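Local structure of N-acetylmuramoyl-l-alanine amidase (Bartonella henselae, 3NE8) at residues A38-L43 with A213-A217; L91-T95 with I164-N168; F147-F151 with F223-R227. The protein probably cleaves, with the help of zinc, the amide bond between N-acetylmuramic acid and L-alanine in peptidoglycan, remodelling the cell wall for bacterial division. All blocks are in the same frame, centred on the assembly; numbering follows the deposited sequence.

Contact 1: A38-L43 with A213-A217; sequences ALRDEL and AASIA
The carboxylate of E42 is the flat side-chain group of this interface, and the methyl of A214 lies above its plane, toward the OE1 side; OE1 and A214 CB are 3.8 Å apart. The glutamate reaches it through a bent chain: CG is anti to the carbonyl carbon (chi1 -67°) and a second bend at chi2 folds the acid along the partner helix, with CG over the A213-A214 peptide, 3.9 Å from A214 N. Before the bend, E42 CB meets A217 CB at 3.9 Å. L39 supplies the other large apolar surface. Its CD1 sits 3.4 Å from A213 O and also touches A217, while CD2 meets I216 CG2 at 3.9 Å, the two side chains crossing at about a right angle. L43 CD2 closes on the same A217 methyl at 3.9 Å, and A38 CB borders that of A213.

Helices 28-45 and 206-227 thus pack through a ridge of small residues, A213 and A217, one turn apart. Their segment axes approach to 8.6 Å at a crossing angle of -50°, close to the value expected for ridges-into-grooves packing of i+4 ridges. Beyond the pair, L43 continues onto T49 and V51 of strand 49-53, and F35 of helix 28-45 extends the packing against A213 and I216.

E42 OE2 makes a weak, long ion pair with K45 of its own helix. With no hydrogen bond across the segments, the pairing rests on the close fit of methyl and methylene groups, and the acid's charge is kept to the margin, consistent with its partly exposed position.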
loop_
_atom_site.group_PDB
_atom_site.type_symbol
_atom_site.label_atom_id
_atom_site.label_comp_id
_atom_site.label_asym_id
_atom_site.label_seq_id
_atom_site.Cartn_x
_atom_site.Cartn_y
_atom_site.Cartn_z
ATOM N N ALA A 38 -20.457 -0.850 16.403
ATOM C CA ALA A 38 -20.919 -0.154 15.203
ATOM C C ALA A 38 -20.077 -0.531 13.982
ATOM O O ALA A 38 -20.605 -0.723 12.885
ATOM C CB ALA A 38 -20.888 1.351 15.422
ATOM N N LEU A 39 -18.766 -0.620 14.172
ATOM C CA LEU A 39 -17.876 -1.006 13.084
ATOM C C LEU A 39 -18.133 -2.457 12.666
ATOM O O LEU A 39 -18.166 -2.776 11.475
ATOM C CB LEU A 39 -16.422 -0.744 13.479
ATOM C CG LEU A 39 -15.348 -1.124 12.456
ATOM C CD1 LEU A 39 -15.617 -0.501 11.089
ATOM C CD2 LEU A 39 -14.000 -0.691 12.982
ATOM N N ARG A 40 -18.345 -3.338 13.643
ATOM C CA ARG A 40 -18.763 -4.701 13.319
ATOM C C ARG A 40 -20.027 -4.704 12.459
ATOM O O ARG A 40 -20.100 -5.395 11.439
ATOM C CB ARG A 40 -18.984 -5.506 14.607
ATOM C CG ARG A 40 -19.583 -6.903 14.410
ATOM C CD ARG A 40 -19.869 -7.590 15.776
ATOM N NE ARG A 40 -20.920 -6.911 16.540
ATOM C CZ ARG A 40 -21.213 -7.150 17.823
ATOM N NH1 ARG A 40 -20.518 -8.039 18.489
ATOM N NH2 ARG A 40 -22.186 -6.485 18.445
ATOM N N ASP A 41 -21.021 -3.920 12.858
ATOM C CA ASP A 41 -22.267 -3.854 12.114
ATOM C C ASP A 41 -22.036 -3.375 10.681
ATOM O O ASP A 41 -22.588 -3.932 9.743
ATOM C CB ASP A 41 -23.258 -2.934 12.816
ATOM C CG ASP A 41 -24.625 -2.929 12.156
ATOM O OD1 ASP A 41 -25.269 -3.999 12.117
ATOM O OD2 ASP A 41 -25.058 -1.856 11.680
ATOM N N GLU A 42 -21.239 -2.326 10.512
ATOM C CA GLU A 42 -20.952 -1.823 9.173
ATOM C C GLU A 42 -20.244 -2.880 8.332
ATOM O O GLU A 42 -20.556 -3.048 7.156
ATOM C CB GLU A 42 -20.126 -0.534 9.245
ATOM C CG GLU A 42 -20.871 0.664 9.843
ATOM C CD GLU A 42 -22.112 1.037 9.065
ATOM O OE1 GLU A 42 -22.043 1.111 7.824
ATOM O OE2 GLU A 42 -23.165 1.267 9.698
ATOM N N LEU A 43 -19.284 -3.575 8.924
ATOM C CA LEU A 43 -18.558 -4.609 8.197
ATOM C C LEU A 43 -19.474 -5.762 7.800
ATOM O O LEU A 43 -19.318 -6.343 6.718
ATOM C CB LEU A 43 -17.374 -5.114 9.022
ATOM C CG LEU A 43 -16.228 -4.123 9.126
ATOM C CD1 LEU A 43 -15.284 -4.539 10.222
ATOM C CD2 LEU A 43 -15.482 -4.031 7.800
ATOM N N ALA A 213 -17.456 4.915 11.613
ATOM C CA ALA A 213 -17.340 3.478 11.434
ATOM C C ALA A 213 -17.543 3.085 9.971
ATOM O O ALA A 213 -16.848 2.209 9.459
ATOM C CB ALA A 213 -18.333 2.752 12.344
ATOM N N ALA A 214 -18.488 3.731 9.297
ATOM C CA ALA A 214 -18.741 3.434 7.889
ATOM C C ALA A 214 -17.513 3.733 7.034
ATOM O O ALA A 214 -17.195 2.981 6.101
ATOM C CB ALA A 214 -19.941 4.199 7.382
ATOM N N SER A 215 -16.819 4.828 7.342
ATOM C CA SER A 215 -15.618 5.191 6.603
ATOM C C SER A 215 -14.520 4.157 6.845
ATOM O O SER A 215 -13.839 3.712 5.916
ATOM C CB SER A 215 -15.148 6.577 7.034
ATOM O OG SER A 215 -13.953 6.937 6.356
ATOM N N ILE A 216 -14.328 3.770 8.101
ATOM C CA ILE A 216 -13.333 2.747 8.398
ATOM C C ILE A 216 -13.670 1.425 7.712
ATOM O O ILE A 216 -12.783 0.752 7.182
ATOM C CB ILE A 216 -13.130 2.585 9.914
ATOM C CG1 ILE A 216 -12.612 3.901 10.502
ATOM C CG2 ILE A 216 -12.178 1.432 10.222
ATOM C CD1 ILE A 216 -12.564 3.938 11.990
ATOM N N ALA A 217 -14.950 1.067 7.671
ATOM C CA ALA A 217 -15.362 -0.170 7.008
ATOM C C ALA A 217 -15.015 -0.132 5.520
ATOM O O ALA A 217 -14.558 -1.132 4.955
ATOM C CB ALA A 217 -16.848 -0.428 7.213
#

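Contact 2: L91-T95 with I164-N168; sequences LRGAT and INLIN
L91 and I167 meet obliquely at their ends, CD2 of the leucine pressing on CD1 of the isoleucine at 3.3 Å, tighter than usual for two methyls. The I167 chain runs this way because CG1 is anti to the backbone N (chi1 -167°); the other branch, CG2, goes to T95 and lies 3.2 Å from its OG1, whose hydroxyl is hydrogen-bonded to Y193. R92 and N165 cross at about a right angle: ND2 stands over one face of the guanidinium, offset toward its rim, with the two planes 63° apart. Water 1 accepts from N165 ND2 at 2.9 Å and, weakly, from R92 NH2, whereas R92 NE is salt-bridged to D199.

Between these pairs the backbones form a short parallel bridge, A94 with L166, at the start of strand 94-99 in the mixed sheet of the amidase domain. A94 N donates to N165 O at 3.0 Å, and I167 N returns a bond to A94 O at 3.1 Å. Water 2 links R92 O to N165 ND2. On the face carrying the side chains of A94 and L166, L166 CD2 approaches A94 CB at 4.1 Å, both residues also touching L159 of helix 135-161.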
loop_
_atom_site.group_PDB
_atom_site.type_symbol
_atom_site.label_atom_id
_atom_site.label_comp_id
_atom_site.label_asym_id
_atom_site.label_seq_id
_atom_site.Cartn_x
_atom_site.Cartn_y
_atom_site.Cartn_z
ATOM N N LEU A 91 -5.860 19.623 21.736
ATOM C CA LEU A 91 -5.678 18.645 20.670
ATOM C C LEU A 91 -6.941 17.814 20.476
ATOM O O LEU A 91 -7.533 17.307 21.436
ATOM C CB LEU A 91 -4.492 17.732 20.985
ATOM C CG LEU A 91 -3.091 18.229 20.613
ATOM C CD1 LEU A 91 -2.037 17.641 21.531
ATOM C CD2 LEU A 91 -2.785 17.875 19.178
ATOM N N ARG A 92 -7.363 17.675 19.228
ATOM C CA ARG A 92 -8.575 16.927 18.945
ATOM C C ARG A 92 -8.535 16.378 17.534
ATOM O O ARG A 92 -7.740 16.828 16.693
ATOM C CB ARG A 92 -9.808 17.811 19.121
ATOM C CG ARG A 92 -9.830 19.020 18.209
ATOM C CD ARG A 92 -11.136 19.783 18.338
ATOM N NE ARG A 92 -12.270 18.979 17.892
ATOM C CZ ARG A 92 -13.384 19.479 17.369
ATOM N NH1 ARG A 92 -13.521 20.792 17.222
ATOM N NH2 ARG A 92 -14.359 18.667 16.989
ATOM N N GLY A 93 -9.388 15.395 17.276
ATOM C CA GLY A 93 -9.525 14.830 15.949
ATOM C C GLY A 93 -9.091 13.381 15.864
ATOM O O GLY A 93 -8.268 12.903 16.649
ATOM N N ALA A 94 -9.654 12.668 14.900
ATOM C CA ALA A 94 -9.294 11.273 14.684
ATOM C C ALA A 94 -7.801 11.146 14.388
ATOM O O ALA A 94 -7.216 11.998 13.712
ATOM C CB ALA A 94 -10.127 10.677 13.558
ATOM N N THR A 95 -7.196 10.077 14.900
ATOM C CA THR A 95 -5.775 9.806 14.721
ATOM C C THR A 95 -5.590 8.311 14.526
ATOM O O THR A 95 -6.318 7.507 15.119
ATOM C CB THR A 95 -4.956 10.188 15.984
ATOM O OG1 THR A 95 -5.415 11.436 16.513
ATOM C CG2 THR A 95 -3.474 10.307 15.675
ATOM N N ILE A 164 -14.533 13.917 8.068
ATOM C CA ILE A 164 -14.395 13.631 9.487
ATOM C C ILE A 164 -13.127 14.318 9.957
ATOM O O ILE A 164 -12.070 14.165 9.342
ATOM C CB ILE A 164 -14.306 12.124 9.722
ATOM C CG1 ILE A 164 -15.647 11.490 9.349
ATOM C CG2 ILE A 164 -13.933 11.822 11.168
ATOM C CD1 ILE A 164 -15.661 10.014 9.393
ATOM N N ASN A 165 -13.224 15.098 11.025
ATOM C CA ASN A 165 -12.087 15.909 11.437
ATOM C C ASN A 165 -10.923 15.077 11.939
ATOM O O ASN A 165 -11.093 14.194 12.789
ATOM C CB ASN A 165 -12.487 16.932 12.499
ATOM C CG ASN A 165 -11.338 17.835 12.874
ATOM O OD1 ASN A 165 -10.754 18.496 12.016
ATOM N ND2 ASN A 165 -10.980 17.848 14.153
ATOM N N LEU A 166 -9.744 15.373 11.403
ATOM C CA LEU A 166 -8.508 14.687 11.747
ATOM C C LEU A 166 -7.606 15.632 12.516
ATOM O O LEU A 166 -7.611 16.836 12.269
ATOM C CB LEU A 166 -7.786 14.246 10.475
ATOM C CG LEU A 166 -8.435 13.135 9.649
ATOM C CD1 LEU A 166 -8.024 13.229 8.194
ATOM C CD2 LEU A 166 -8.059 11.782 10.219
ATOM N N ILE A 167 -6.838 15.092 13.456
ATOM C CA ILE A 167 -5.797 15.866 14.117
ATOM C C ILE A 167 -4.716 16.226 13.109
ATOM O O ILE A 167 -4.583 15.567 12.084
ATOM C CB ILE A 167 -5.160 15.058 15.265
ATOM C CG1 ILE A 167 -4.306 15.958 16.158
ATOM C CG2 ILE A 167 -4.338 13.885 14.724
ATOM C CD1 ILE A 167 -3.837 15.272 17.422
ATOM N N ASN A 168 -3.962 17.289 13.372
ATOM C CA ASN A 168 -2.779 17.598 12.584
ATOM C C ASN A 168 -1.842 16.399 12.605
ATOM O O ASN A 168 -1.669 15.795 13.659
ATOM C CB ASN A 168 -2.075 18.817 13.180
ATOM C CG ASN A 168 -0.698 19.033 12.600
ATOM O OD1 ASN A 168 -0.556 19.389 11.434
ATOM N ND2 ASN A 168 0.330 18.822 13.415
HETATM O O HOH W 1 -12.739 16.381 15.972
HETATM O O HOH W 2 -8.300 18.990 14.774
#

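Contact 3: F147-F151 with F223-R227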
loop_
_atom_site.group_PDB
_atom_site.type_symbol
_atom_site.label_atom_id
_atom_site.label_comp_id
_atom_site.label_asym_id
_atom_site.label_seq_id
_atom_site.Cartn_x
_atom_site.Cartn_y
_atom_site.Cartn_z
ATOM N N PHE A 147 2.044 -3.467 5.794
ATOM C CA PHE A 147 0.588 -3.542 5.745
ATOM C C PHE A 147 -0.062 -2.601 6.754
ATOM O O PHE A 147 -1.036 -1.935 6.429
ATOM C CB PHE A 147 0.104 -4.976 5.965
ATOM C CG PHE A 147 0.321 -5.877 4.787
ATOM C CD1 PHE A 147 -0.068 -5.478 3.517
ATOM C CD2 PHE A 147 0.894 -7.126 4.941
ATOM C CE1 PHE A 147 0.126 -6.314 2.423
ATOM C CE2 PHE A 147 1.080 -7.972 3.858
ATOM C CZ PHE A 147 0.701 -7.559 2.593
ATOM N N SER A 148 0.480 -2.534 7.971
ATOM C CA SER A 148 -0.067 -1.627 8.983
ATOM C C SER A 148 -0.056 -0.185 8.503
ATOM O O SER A 148 -1.029 0.558 8.666
ATOM C CB SER A 148 0.727 -1.731 10.281
ATOM O OG SER A 148 0.700 -3.064 10.774
ATOM N N ILE A 149 1.069 0.220 7.928
ATOM C CA ILE A 149 1.264 1.566 7.383
ATOM C C ILE A 149 0.266 1.843 6.253
ATOM O O ILE A 149 -0.356 2.905 6.181
ATOM C CB ILE A 149 2.721 1.741 6.842
ATOM C CG1 ILE A 149 3.758 1.701 7.976
ATOM C CG2 ILE A 149 2.864 3.042 6.063
ATOM C CD1 ILE A 149 3.623 2.822 8.986
ATOM N N ASN A 150 0.155 0.877 5.346
ATOM C CA ASN A 150 -0.773 1.008 4.235
ATOM C C ASN A 150 -2.191 1.233 4.740
ATOM O O ASN A 150 -2.893 2.133 4.276
ATOM C CB ASN A 150 -0.719 -0.233 3.342
ATOM C CG ASN A 150 -1.750 -0.190 2.245
ATOM O OD1 ASN A 150 -2.869 -0.630 2.420
ATOM N ND2 ASN A 150 -1.376 0.361 1.100
ATOM N N PHE A 151 -2.624 0.422 5.702
ATOM C CA PHE A 151 -3.965 0.586 6.218
ATOM C C PHE A 151 -4.142 1.936 6.911
ATOM O O PHE A 151 -5.152 2.621 6.713
ATOM C CB PHE A 151 -4.341 -0.559 7.156
ATOM C CG PHE A 151 -5.750 -0.460 7.671
ATOM C CD1 PHE A 151 -6.817 -0.546 6.795
ATOM C CD2 PHE A 151 -6.007 -0.221 9.015
ATOM C CE1 PHE A 151 -8.124 -0.438 7.254
ATOM C CE2 PHE A 151 -7.316 -0.112 9.477
ATOM C CZ PHE A 151 -8.373 -0.217 8.592
ATOM N N PHE A 223 -8.604 -2.329 1.711
ATOM C CA PHE A 223 -7.428 -3.050 2.175
ATOM C C PHE A 223 -7.539 -4.547 1.874
ATOM O O PHE A 223 -6.566 -5.173 1.443
ATOM C CB PHE A 223 -7.268 -2.786 3.670
ATOM C CG PHE A 223 -6.027 -3.365 4.287
ATOM C CD1 PHE A 223 -4.769 -2.883 3.946
ATOM C CD2 PHE A 223 -6.127 -4.345 5.262
ATOM C CE1 PHE A 223 -3.630 -3.389 4.556
ATOM C CE2 PHE A 223 -4.998 -4.860 5.871
ATOM C CZ PHE A 223 -3.742 -4.382 5.517
ATOM N N ALA A 224 -8.731 -5.110 2.068
ATOM C CA ALA A 224 -8.968 -6.515 1.756
ATOM C C ALA A 224 -8.742 -6.778 0.269
ATOM O O ALA A 224 -8.117 -7.771 -0.116
ATOM C CB ALA A 224 -10.380 -6.906 2.144
ATOM N N GLU A 225 -9.266 -5.904 -0.578
ATOM C CA GLU A 225 -9.121 -6.107 -2.012
ATOM C C GLU A 225 -7.652 -6.074 -2.417
ATOM O O GLU A 225 -7.220 -6.871 -3.256
ATOM C CB GLU A 225 -9.939 -5.080 -2.792
ATOM C CG GLU A 225 -11.440 -5.292 -2.661
ATOM C CD GLU A 225 -12.259 -4.130 -3.192
ATOM O OE1 GLU A 225 -11.665 -3.114 -3.608
ATOM O OE2 GLU A 225 -13.504 -4.232 -3.183
ATOM N N TYR A 226 -6.890 -5.176 -1.805
ATOM C CA TYR A 226 -5.459 -5.079 -2.034
ATOM C C TYR A 226 -4.740 -6.342 -1.572
ATOM O O TYR A 226 -3.981 -6.952 -2.338
ATOM C CB TYR A 226 -4.921 -3.847 -1.303
ATOM C CG TYR A 226 -3.424 -3.832 -1.110
ATOM C CD1 TYR A 226 -2.564 -3.866 -2.195
ATOM C CD2 TYR A 226 -2.864 -3.755 0.149
ATOM C CE1 TYR A 226 -1.185 -3.851 -2.026
ATOM C CE2 TYR A 226 -1.497 -3.734 0.324
ATOM C CZ TYR A 226 -0.664 -3.787 -0.764
ATOM O OH TYR A 226 0.700 -3.767 -0.557
ATOM N N ARG A 227 -4.993 -6.750 -0.332
ATOM C CA ARG A 227 -4.338 -7.921 0.248
ATOM C C ARG A 227 -4.565 -9.166 -0.602
ATOM O O ARG A 227 -3.671 -10.002 -0.758
ATOM C CB ARG A 227 -4.844 -8.173 1.671
ATOM C CG ARG A 227 -4.468 -7.097 2.670
ATOM C CD ARG A 227 -3.002 -7.177 3.048
ATOM N NE ARG A 227 -2.629 -8.496 3.557
ATOM C CZ ARG A 227 -2.826 -8.905 4.805
ATOM N NH1 ARG A 227 -3.412 -8.103 5.689
ATOM N NH2 ARG A 227 -2.449 -10.121 5.169
#
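F147 and R227 form the cation-pi pair between two long helices of the amidase alpha/beta fold, 135-161 and 206-227, whose segments run roughly antiparallel at 142° with axes 11.4 Å apart. In the R227 conformer described here, one of two deposited, the guanidinium lies flat on the F147 ring, planes 24° apart, with CZ 4.1 Å from the ring centroid. Bends at chi2 and chi3 fold the arginine back over the ring, so that CD adds a CH-pi contact to the same face. NH1 is hydrogen-bonded to the carbonyl of D76.

Apolar contacts fill the rest. Y226 CE2 comes to the edge of F147, 3.7 Å from CE1. The F151 and F223 rings meet obliquely, centroids 5.3 Å apart; F151 CB makes a CH-pi contact over one face of F223, while R227 CG covers the opposite face. Both phenylalanines also pack on L77 of strand 77-82.

Among the polar groups, Y226 OH is hydrogen-bonded to the carbonyl O of A146 of the second subunit. N150 adds an amide whose oxygen is hydrogen-bonded to a glycerol, probably from the crystallisation liquor, and lies at the edge of F223, in the ring plane, with OD1 3.3 Å from CD1.

Helix 206-227 joins contacts 1 and 3, whose centres lie about 16 Å apart: its earlier part packs on helix 28-45, its last turns on helix 135-161. Helix 135-161 leads along the chain into segment 164-168, and contacts 2 and 3 lie about 22 Å apart between centres. Contacts 1 and 2 touch, S215 CB lying 4.2 Å from I164 CD1. The zinc ion, bound by H13, E28, H82, D84 and E115, lies about 11 Å from the side chain of T95 in contact 2; helix 28-45 of contact 1 begins at the ligand E28. Contact 3 instead faces the second subunit.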